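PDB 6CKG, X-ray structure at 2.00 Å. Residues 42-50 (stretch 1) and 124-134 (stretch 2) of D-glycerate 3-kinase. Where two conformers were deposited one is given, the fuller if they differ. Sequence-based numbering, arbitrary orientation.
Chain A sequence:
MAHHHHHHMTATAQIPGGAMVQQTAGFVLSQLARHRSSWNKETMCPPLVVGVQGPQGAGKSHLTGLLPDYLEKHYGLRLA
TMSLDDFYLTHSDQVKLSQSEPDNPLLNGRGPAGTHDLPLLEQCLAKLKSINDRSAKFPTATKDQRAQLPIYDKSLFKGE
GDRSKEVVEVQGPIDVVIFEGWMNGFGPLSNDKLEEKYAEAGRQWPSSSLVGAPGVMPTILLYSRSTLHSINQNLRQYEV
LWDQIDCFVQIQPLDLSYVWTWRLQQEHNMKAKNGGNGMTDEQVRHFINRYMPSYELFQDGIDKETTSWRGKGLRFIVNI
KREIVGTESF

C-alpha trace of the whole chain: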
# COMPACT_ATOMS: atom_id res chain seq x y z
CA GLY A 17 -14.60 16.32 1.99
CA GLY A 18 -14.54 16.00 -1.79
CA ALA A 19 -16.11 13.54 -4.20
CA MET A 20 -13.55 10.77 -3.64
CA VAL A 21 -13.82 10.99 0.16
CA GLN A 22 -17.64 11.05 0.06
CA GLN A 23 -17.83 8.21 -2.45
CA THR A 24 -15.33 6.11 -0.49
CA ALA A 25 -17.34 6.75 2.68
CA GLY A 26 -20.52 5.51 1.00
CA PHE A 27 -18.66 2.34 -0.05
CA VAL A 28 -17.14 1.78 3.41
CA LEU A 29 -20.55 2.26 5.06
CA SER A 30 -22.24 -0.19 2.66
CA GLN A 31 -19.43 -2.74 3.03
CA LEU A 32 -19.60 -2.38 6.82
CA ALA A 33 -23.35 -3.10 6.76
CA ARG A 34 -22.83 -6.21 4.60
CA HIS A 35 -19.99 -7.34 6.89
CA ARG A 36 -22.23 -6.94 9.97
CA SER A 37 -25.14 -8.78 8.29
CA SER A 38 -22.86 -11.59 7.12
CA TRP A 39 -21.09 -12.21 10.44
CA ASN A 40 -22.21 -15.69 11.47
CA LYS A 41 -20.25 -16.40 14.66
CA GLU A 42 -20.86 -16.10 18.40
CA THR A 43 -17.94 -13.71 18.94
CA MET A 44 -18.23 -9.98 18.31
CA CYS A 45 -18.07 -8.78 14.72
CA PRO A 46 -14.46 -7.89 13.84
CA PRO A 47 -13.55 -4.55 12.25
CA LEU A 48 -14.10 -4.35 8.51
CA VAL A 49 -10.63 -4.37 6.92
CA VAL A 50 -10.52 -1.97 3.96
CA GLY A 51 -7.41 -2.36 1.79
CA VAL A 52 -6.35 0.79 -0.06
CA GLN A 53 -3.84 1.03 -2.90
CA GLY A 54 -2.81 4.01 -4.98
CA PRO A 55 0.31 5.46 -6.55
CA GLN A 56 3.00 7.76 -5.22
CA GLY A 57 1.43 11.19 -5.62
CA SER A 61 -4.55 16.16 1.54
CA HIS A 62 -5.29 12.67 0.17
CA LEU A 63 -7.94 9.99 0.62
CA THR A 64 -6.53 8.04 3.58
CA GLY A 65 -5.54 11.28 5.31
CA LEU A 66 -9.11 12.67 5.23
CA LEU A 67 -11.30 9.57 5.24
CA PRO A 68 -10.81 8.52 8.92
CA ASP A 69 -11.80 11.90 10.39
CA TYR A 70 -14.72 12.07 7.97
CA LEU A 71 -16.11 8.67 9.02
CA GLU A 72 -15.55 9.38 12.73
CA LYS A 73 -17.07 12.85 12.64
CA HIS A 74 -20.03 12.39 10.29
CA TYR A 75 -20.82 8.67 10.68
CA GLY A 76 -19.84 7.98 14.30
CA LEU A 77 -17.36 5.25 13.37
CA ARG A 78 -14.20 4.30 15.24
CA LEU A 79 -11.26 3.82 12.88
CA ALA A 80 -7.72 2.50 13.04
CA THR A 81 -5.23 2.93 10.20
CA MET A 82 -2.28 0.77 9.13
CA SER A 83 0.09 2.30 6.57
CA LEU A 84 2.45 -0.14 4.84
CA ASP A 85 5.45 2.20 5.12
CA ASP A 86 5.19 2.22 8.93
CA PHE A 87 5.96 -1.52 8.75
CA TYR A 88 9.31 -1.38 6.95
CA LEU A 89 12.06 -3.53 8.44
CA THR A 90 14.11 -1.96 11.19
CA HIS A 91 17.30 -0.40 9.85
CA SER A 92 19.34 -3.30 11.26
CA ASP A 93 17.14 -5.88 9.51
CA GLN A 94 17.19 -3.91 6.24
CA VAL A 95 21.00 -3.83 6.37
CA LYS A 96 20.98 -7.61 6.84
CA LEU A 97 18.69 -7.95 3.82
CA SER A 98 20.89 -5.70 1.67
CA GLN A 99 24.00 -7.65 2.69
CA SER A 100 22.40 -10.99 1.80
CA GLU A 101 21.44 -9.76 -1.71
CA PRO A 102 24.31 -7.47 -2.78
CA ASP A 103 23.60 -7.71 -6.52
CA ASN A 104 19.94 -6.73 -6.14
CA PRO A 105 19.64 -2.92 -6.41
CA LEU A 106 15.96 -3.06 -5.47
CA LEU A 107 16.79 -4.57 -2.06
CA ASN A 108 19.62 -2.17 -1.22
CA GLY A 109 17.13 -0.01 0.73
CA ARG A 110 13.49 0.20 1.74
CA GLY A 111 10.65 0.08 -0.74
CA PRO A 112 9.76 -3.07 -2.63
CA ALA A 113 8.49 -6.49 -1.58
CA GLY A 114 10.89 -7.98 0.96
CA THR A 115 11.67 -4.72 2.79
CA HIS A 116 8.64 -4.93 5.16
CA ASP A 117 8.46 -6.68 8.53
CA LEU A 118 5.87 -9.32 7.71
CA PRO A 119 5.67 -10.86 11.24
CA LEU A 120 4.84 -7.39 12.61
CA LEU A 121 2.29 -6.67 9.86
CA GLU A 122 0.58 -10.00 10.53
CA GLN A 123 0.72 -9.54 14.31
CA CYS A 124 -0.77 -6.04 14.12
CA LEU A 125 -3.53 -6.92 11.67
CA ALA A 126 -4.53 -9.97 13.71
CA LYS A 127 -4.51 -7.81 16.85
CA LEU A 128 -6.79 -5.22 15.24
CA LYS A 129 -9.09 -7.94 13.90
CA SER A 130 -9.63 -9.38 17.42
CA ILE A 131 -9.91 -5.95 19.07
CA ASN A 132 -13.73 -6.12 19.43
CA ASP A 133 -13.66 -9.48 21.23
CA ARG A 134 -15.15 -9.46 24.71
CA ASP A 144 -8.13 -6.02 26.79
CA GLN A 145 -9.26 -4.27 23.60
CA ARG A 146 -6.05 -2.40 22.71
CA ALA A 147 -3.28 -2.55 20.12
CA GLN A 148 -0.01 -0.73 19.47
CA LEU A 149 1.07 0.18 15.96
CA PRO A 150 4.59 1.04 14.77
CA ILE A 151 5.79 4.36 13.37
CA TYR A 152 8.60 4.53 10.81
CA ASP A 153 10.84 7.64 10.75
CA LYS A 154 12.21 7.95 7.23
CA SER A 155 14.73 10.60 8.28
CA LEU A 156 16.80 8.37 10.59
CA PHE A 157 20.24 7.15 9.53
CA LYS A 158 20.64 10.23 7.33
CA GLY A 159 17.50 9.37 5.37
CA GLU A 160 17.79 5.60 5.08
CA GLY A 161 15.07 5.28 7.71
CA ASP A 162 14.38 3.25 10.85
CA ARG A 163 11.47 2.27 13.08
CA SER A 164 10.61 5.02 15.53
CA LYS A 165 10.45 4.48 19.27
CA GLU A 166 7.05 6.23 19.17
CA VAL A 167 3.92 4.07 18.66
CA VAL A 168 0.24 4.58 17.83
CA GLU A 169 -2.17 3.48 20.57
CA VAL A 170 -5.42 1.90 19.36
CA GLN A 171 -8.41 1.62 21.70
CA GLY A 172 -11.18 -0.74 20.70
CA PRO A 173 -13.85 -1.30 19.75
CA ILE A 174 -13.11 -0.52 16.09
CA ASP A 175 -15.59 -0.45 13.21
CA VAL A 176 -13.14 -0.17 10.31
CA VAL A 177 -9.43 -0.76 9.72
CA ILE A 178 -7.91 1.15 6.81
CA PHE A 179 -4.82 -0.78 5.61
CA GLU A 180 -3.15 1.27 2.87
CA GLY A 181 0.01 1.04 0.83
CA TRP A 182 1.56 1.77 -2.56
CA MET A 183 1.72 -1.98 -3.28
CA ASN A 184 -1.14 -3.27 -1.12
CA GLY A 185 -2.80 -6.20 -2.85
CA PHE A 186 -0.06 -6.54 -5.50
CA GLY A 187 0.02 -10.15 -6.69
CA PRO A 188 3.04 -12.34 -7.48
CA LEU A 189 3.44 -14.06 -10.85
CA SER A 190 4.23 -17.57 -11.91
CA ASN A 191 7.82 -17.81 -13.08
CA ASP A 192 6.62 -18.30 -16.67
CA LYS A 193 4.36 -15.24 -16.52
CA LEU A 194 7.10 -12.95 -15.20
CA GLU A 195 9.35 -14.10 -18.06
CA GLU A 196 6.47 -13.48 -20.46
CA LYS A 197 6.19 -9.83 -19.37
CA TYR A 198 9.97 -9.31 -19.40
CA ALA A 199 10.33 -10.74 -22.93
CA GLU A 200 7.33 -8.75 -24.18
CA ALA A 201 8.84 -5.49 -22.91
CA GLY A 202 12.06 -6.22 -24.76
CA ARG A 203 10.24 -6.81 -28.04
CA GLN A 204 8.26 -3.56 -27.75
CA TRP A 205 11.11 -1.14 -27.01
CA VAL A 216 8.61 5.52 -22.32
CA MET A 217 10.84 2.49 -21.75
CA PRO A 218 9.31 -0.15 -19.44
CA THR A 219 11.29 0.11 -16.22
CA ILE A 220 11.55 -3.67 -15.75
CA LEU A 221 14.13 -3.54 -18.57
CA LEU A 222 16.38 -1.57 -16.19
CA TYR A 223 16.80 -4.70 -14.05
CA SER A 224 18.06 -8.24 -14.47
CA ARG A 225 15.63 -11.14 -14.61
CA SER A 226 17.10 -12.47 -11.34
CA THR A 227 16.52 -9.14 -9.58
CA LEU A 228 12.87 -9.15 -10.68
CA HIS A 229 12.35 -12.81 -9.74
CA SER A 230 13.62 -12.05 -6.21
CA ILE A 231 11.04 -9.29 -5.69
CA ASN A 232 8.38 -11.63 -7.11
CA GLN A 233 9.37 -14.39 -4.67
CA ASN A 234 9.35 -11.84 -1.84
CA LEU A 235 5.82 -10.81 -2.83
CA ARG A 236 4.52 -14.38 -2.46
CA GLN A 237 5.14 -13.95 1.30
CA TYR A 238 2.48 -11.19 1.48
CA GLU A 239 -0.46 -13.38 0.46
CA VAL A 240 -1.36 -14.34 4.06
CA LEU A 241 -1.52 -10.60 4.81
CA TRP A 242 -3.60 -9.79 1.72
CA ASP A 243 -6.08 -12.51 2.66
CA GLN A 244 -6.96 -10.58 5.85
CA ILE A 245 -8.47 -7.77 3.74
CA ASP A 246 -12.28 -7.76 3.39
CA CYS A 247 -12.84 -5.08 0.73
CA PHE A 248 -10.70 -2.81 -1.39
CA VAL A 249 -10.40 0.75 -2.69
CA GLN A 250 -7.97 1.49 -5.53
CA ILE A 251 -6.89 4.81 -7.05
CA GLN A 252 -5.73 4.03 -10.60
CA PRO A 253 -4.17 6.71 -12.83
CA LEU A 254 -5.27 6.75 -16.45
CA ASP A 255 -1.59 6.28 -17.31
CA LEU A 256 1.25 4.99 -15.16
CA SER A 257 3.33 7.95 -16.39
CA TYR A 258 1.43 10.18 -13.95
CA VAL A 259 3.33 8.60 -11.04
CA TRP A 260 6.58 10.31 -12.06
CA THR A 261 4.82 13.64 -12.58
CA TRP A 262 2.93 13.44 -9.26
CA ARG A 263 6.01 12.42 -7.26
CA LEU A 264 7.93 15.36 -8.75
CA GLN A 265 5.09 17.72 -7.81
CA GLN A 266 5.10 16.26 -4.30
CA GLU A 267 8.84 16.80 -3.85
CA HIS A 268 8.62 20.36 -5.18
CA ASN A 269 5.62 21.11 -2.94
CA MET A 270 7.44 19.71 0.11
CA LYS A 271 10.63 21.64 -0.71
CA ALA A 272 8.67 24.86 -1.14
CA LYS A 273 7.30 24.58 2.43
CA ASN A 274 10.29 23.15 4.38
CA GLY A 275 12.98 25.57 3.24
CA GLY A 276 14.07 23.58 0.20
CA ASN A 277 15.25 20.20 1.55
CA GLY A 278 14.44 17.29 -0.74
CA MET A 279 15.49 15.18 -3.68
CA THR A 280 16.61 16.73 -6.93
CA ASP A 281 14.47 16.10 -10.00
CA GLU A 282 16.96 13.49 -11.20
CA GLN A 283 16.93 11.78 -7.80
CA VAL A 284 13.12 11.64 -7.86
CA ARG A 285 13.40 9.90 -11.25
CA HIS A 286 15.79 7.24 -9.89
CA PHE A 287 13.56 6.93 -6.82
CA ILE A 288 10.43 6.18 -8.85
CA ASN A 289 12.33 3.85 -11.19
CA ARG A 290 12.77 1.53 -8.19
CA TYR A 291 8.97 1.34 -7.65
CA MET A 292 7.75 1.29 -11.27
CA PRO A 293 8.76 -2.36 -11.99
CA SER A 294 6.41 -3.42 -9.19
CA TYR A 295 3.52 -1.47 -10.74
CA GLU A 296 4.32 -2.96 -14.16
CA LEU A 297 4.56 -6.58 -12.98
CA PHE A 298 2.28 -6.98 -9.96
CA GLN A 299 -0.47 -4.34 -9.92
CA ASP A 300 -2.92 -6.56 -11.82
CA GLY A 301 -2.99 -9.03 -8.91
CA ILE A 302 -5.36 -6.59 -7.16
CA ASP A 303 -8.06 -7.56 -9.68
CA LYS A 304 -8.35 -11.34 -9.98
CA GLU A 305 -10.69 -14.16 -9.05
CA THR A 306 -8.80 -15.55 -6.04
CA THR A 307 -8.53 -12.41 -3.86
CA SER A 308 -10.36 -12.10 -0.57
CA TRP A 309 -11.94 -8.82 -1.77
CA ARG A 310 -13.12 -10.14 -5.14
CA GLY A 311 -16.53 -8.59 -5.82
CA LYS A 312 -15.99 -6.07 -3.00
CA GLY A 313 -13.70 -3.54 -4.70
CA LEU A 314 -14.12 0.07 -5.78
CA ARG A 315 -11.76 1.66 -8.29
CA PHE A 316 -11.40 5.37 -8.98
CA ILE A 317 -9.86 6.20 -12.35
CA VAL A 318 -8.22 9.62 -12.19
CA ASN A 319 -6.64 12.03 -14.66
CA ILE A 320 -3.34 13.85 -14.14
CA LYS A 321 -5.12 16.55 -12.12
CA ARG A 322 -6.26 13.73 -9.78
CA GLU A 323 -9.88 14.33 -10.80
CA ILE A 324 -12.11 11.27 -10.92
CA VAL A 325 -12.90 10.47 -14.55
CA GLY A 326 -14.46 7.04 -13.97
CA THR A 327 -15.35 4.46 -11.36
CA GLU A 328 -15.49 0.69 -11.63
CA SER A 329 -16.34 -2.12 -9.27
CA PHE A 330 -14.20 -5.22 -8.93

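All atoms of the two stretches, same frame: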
# COMPACT_ATOMS: atom_id res chain seq x y z
N GLU A 42 -20.42 -16.51 17.07
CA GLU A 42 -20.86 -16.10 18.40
C GLU A 42 -20.02 -14.97 18.97
O GLU A 42 -20.50 -14.23 19.84
CB GLU A 42 -20.84 -17.30 19.35
N THR A 43 -18.77 -14.82 18.51
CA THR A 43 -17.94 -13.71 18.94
C THR A 43 -18.42 -12.40 18.32
O THR A 43 -19.24 -12.38 17.39
CB THR A 43 -16.48 -13.95 18.56
OG1 THR A 43 -16.40 -14.41 17.21
CG2 THR A 43 -15.84 -14.99 19.48
N MET A 44 -17.90 -11.29 18.84
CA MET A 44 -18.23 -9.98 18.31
C MET A 44 -17.76 -9.85 16.86
O MET A 44 -16.77 -10.45 16.45
CB MET A 44 -17.59 -8.88 19.16
CG MET A 44 -18.19 -8.73 20.55
SD MET A 44 -19.89 -8.16 20.47
CE MET A 44 -19.72 -6.71 19.42
N CYS A 45 -18.47 -9.02 16.10
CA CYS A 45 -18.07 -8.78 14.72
C CYS A 45 -16.73 -8.06 14.68
O CYS A 45 -16.55 -7.04 15.37
CB CYS A 45 -19.13 -7.97 13.97
SG CYS A 45 -18.72 -7.81 12.19
N PRO A 46 -15.76 -8.56 13.93
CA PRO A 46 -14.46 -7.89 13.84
C PRO A 46 -14.59 -6.59 13.07
O PRO A 46 -15.60 -6.37 12.37
CB PRO A 46 -13.59 -8.90 13.07
CG PRO A 46 -14.39 -10.15 12.97
CD PRO A 46 -15.82 -9.77 13.09
N PRO A 47 -13.59 -5.70 13.16
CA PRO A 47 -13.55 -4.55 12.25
C PRO A 47 -13.57 -5.01 10.80
O PRO A 47 -13.01 -6.04 10.45
CB PRO A 47 -12.21 -3.86 12.57
CG PRO A 47 -11.73 -4.49 13.83
CD PRO A 47 -12.36 -5.82 13.97
N LEU A 48 -14.23 -4.21 9.95
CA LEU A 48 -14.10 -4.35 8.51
C LEU A 48 -12.71 -3.89 8.10
O LEU A 48 -12.32 -2.77 8.42
CB LEU A 48 -15.16 -3.51 7.80
CG LEU A 48 -15.09 -3.44 6.27
CD1 LEU A 48 -15.60 -4.77 5.67
CD2 LEU A 48 -15.92 -2.25 5.75
N VAL A 49 -11.96 -4.74 7.41
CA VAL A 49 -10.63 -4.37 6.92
C VAL A 49 -10.77 -3.87 5.48
O VAL A 49 -11.11 -4.64 4.57
CB VAL A 49 -9.63 -5.53 6.98
CG1 VAL A 49 -8.26 -5.05 6.50
CG2 VAL A 49 -9.53 -6.09 8.40
N VAL A 50 -10.49 -2.59 5.27
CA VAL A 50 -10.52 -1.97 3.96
C VAL A 50 -9.08 -1.83 3.48
O VAL A 50 -8.32 -1.02 4.02
CB VAL A 50 -11.21 -0.60 4.01
CG1 VAL A 50 -11.31 -0.00 2.62
CG2 VAL A 50 -12.59 -0.70 4.68
N CYS A 124 0.06 -7.22 13.89
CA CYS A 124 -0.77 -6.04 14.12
C CYS A 124 -2.15 -6.19 13.50
O CYS A 124 -3.16 -5.83 14.11
CB CYS A 124 -0.08 -4.79 13.59
SG CYS A 124 1.31 -4.30 14.70
N LEU A 125 -2.22 -6.76 12.30
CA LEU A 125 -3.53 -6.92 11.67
C LEU A 125 -4.37 -7.93 12.43
O LEU A 125 -5.58 -7.73 12.62
CB LEU A 125 -3.36 -7.31 10.20
CG LEU A 125 -4.61 -7.14 9.32
CD1 LEU A 125 -5.46 -5.93 9.75
CD2 LEU A 125 -4.16 -6.97 7.88
N ALA A 126 -3.76 -9.02 12.90
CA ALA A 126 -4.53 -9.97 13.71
C ALA A 126 -4.98 -9.34 15.02
O ALA A 126 -6.10 -9.58 15.48
CB ALA A 126 -3.70 -11.23 13.97
N LYS A 127 -4.13 -8.51 15.63
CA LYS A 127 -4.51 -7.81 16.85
C LYS A 127 -5.71 -6.90 16.60
O LYS A 127 -6.67 -6.90 17.38
CB LYS A 127 -3.33 -7.02 17.40
CG LYS A 127 -3.50 -6.52 18.84
CD LYS A 127 -3.51 -7.67 19.83
CE LYS A 127 -3.50 -7.18 21.28
NZ LYS A 127 -2.17 -6.62 21.66
N LEU A 128 -5.66 -6.09 15.54
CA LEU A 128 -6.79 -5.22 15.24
C LEU A 128 -8.05 -6.03 14.97
O LEU A 128 -9.15 -5.64 15.39
CB LEU A 128 -6.47 -4.31 14.06
CG LEU A 128 -5.41 -3.23 14.32
CD1 LEU A 128 -4.93 -2.57 13.01
CD2 LEU A 128 -5.91 -2.19 15.31
N LYS A 129 -7.91 -7.17 14.29
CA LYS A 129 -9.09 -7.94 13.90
C LYS A 129 -9.76 -8.63 15.09
O LYS A 129 -10.95 -8.96 15.00
CB LYS A 129 -8.72 -8.96 12.82
CG LYS A 129 -8.48 -8.30 11.46
CD LYS A 129 -7.95 -9.29 10.42
CE LYS A 129 -9.03 -10.20 9.89
NZ LYS A 129 -9.66 -9.66 8.64
N SER A 130 -9.05 -8.84 16.20
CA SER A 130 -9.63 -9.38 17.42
C SER A 130 -9.96 -8.29 18.44
O SER A 130 -10.34 -8.61 19.57
CB SER A 130 -8.67 -10.39 18.05
OG SER A 130 -7.52 -9.76 18.58
N ILE A 131 -9.82 -7.02 18.06
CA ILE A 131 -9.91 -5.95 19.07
C ILE A 131 -11.34 -5.75 19.60
O ILE A 131 -11.51 -5.14 20.66
CB ILE A 131 -9.33 -4.65 18.48
CG1 ILE A 131 -8.82 -3.73 19.59
CG2 ILE A 131 -10.36 -3.93 17.60
CD1 ILE A 131 -7.87 -2.66 19.07
N ASN A 132 -12.37 -6.25 18.92
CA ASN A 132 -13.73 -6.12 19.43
C ASN A 132 -14.15 -7.29 20.30
O ASN A 132 -15.26 -7.27 20.85
CB ASN A 132 -14.74 -5.97 18.27
CG ASN A 132 -14.46 -4.77 17.40
OD1 ASN A 132 -13.87 -3.79 17.85
ND2 ASN A 132 -14.88 -4.84 16.14
N ASP A 133 -13.30 -8.30 20.45
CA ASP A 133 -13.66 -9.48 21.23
C ASP A 133 -13.85 -9.10 22.69
O ASP A 133 -13.10 -8.30 23.25
CB ASP A 133 -12.58 -10.55 21.12
CG ASP A 133 -12.53 -11.20 19.76
OD1 ASP A 133 -13.34 -10.82 18.88
OD2 ASP A 133 -11.68 -12.10 19.58
N ARG A 134 -14.88 -9.69 23.30
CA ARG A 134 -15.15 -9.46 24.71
C ARG A 134 -15.07 -10.78 25.48
O ARG A 134 -14.12 -11.00 26.24
CB ARG A 134 -16.53 -8.82 24.90
CG ARG A 134 -16.66 -7.46 24.21
CD ARG A 134 -17.96 -6.74 24.56
NE ARG A 134 -19.16 -7.44 24.09
CZ ARG A 134 -20.31 -6.83 23.82
NH1 ARG A 134 -20.42 -5.51 23.95
NH2 ARG A 134 -21.36 -7.54 23.40
O HOH W 1 -14.22 -11.81 16.66
O HOH W 2 -16.16 -11.81 21.72
O HOH W 3 -12.47 -8.50 9.33

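Proline has no amide hydrogen to donate, so where prolines occur, contacts tend to use carbonyl groups and hydrocarbon surface. The contact between residues 42-50 and 124-134 of D-glycerate 3-kinase illustrates how a helix and the turn that follows it can supply such contacts. The helix runs through Lys 129, and a type I turn from Ser 130 to Asp 133, closed by the bond from Asp 133 N to Ser 130 O (3.1 Å), follows directly. The two backbones come near each other at Met 44 and Asp 133 and again at Pro 46 and Lys 129, with CA to CA distances of 5.4 Å in both cases. Rising numbers in stretch 1 thus pair with falling numbers in stretch 2, so the two backbones pass in opposite sequence directions. Together the stretches bury 542 Å².

At the start of stretch 1, Glu 42 makes no contact, and the poorly ordered Thr 43 touches only lightly. Water is the main connector here. Water 1 donates to Met 44 O (2.9 Å) and to Asp 133 OD1 (2.6 Å), joining two acceptors that could not bond directly to each other; its link to Thr 43 OG1 (3.4 Å) is weak. Water 2 accepts from Arg 134 N at 2.9 Å and only weakly from Met 44 N at 3.4 Å.

Met 44 points toward stretch 2 and gives up the most surface in its own stretch. Its CG lies 3.3 Å from Asn 132 O, while its SD sits over one face of the Arg 134 guanidinium, 3.3 Å from NH2, a polarizable sulfur against a flat cation, although the arginine is poorly ordered.

The CA-to-CB bond of Cys 45 points away, yet its carbonyl carries the one direct hydrogen bond across the contact: Asn 132 ND2 to Cys 45 O, 2.9 Å and nearly straight at 169°. The CA-to-CB bond of Asn 132 points toward the loop from within the turn, and its amide nitrogen reaches the Cys 45 carbonyl.

The prolines then pack against the end of the helix. Pro 46 CB lies 3.3 Å from Lys 129 O, and Pro 47 CG lies 3.2 Å from Leu 128 O, with Ile 131 CG2 4.1 Å from the same CG adding an apolar contact. Pro 47 O is served by water 3, which donates to it at 2.8 Å and accepts from Lys 129 NZ at 3.1 Å.

The strand begins at Leu 48, whose CA-to-CB bond points away. That of Val 49 points toward stretch 2, its CG2 3.6 Å from Lys 129 NZ and 4.3 Å from Leu 125 CD1, and Val 50 is out of reach.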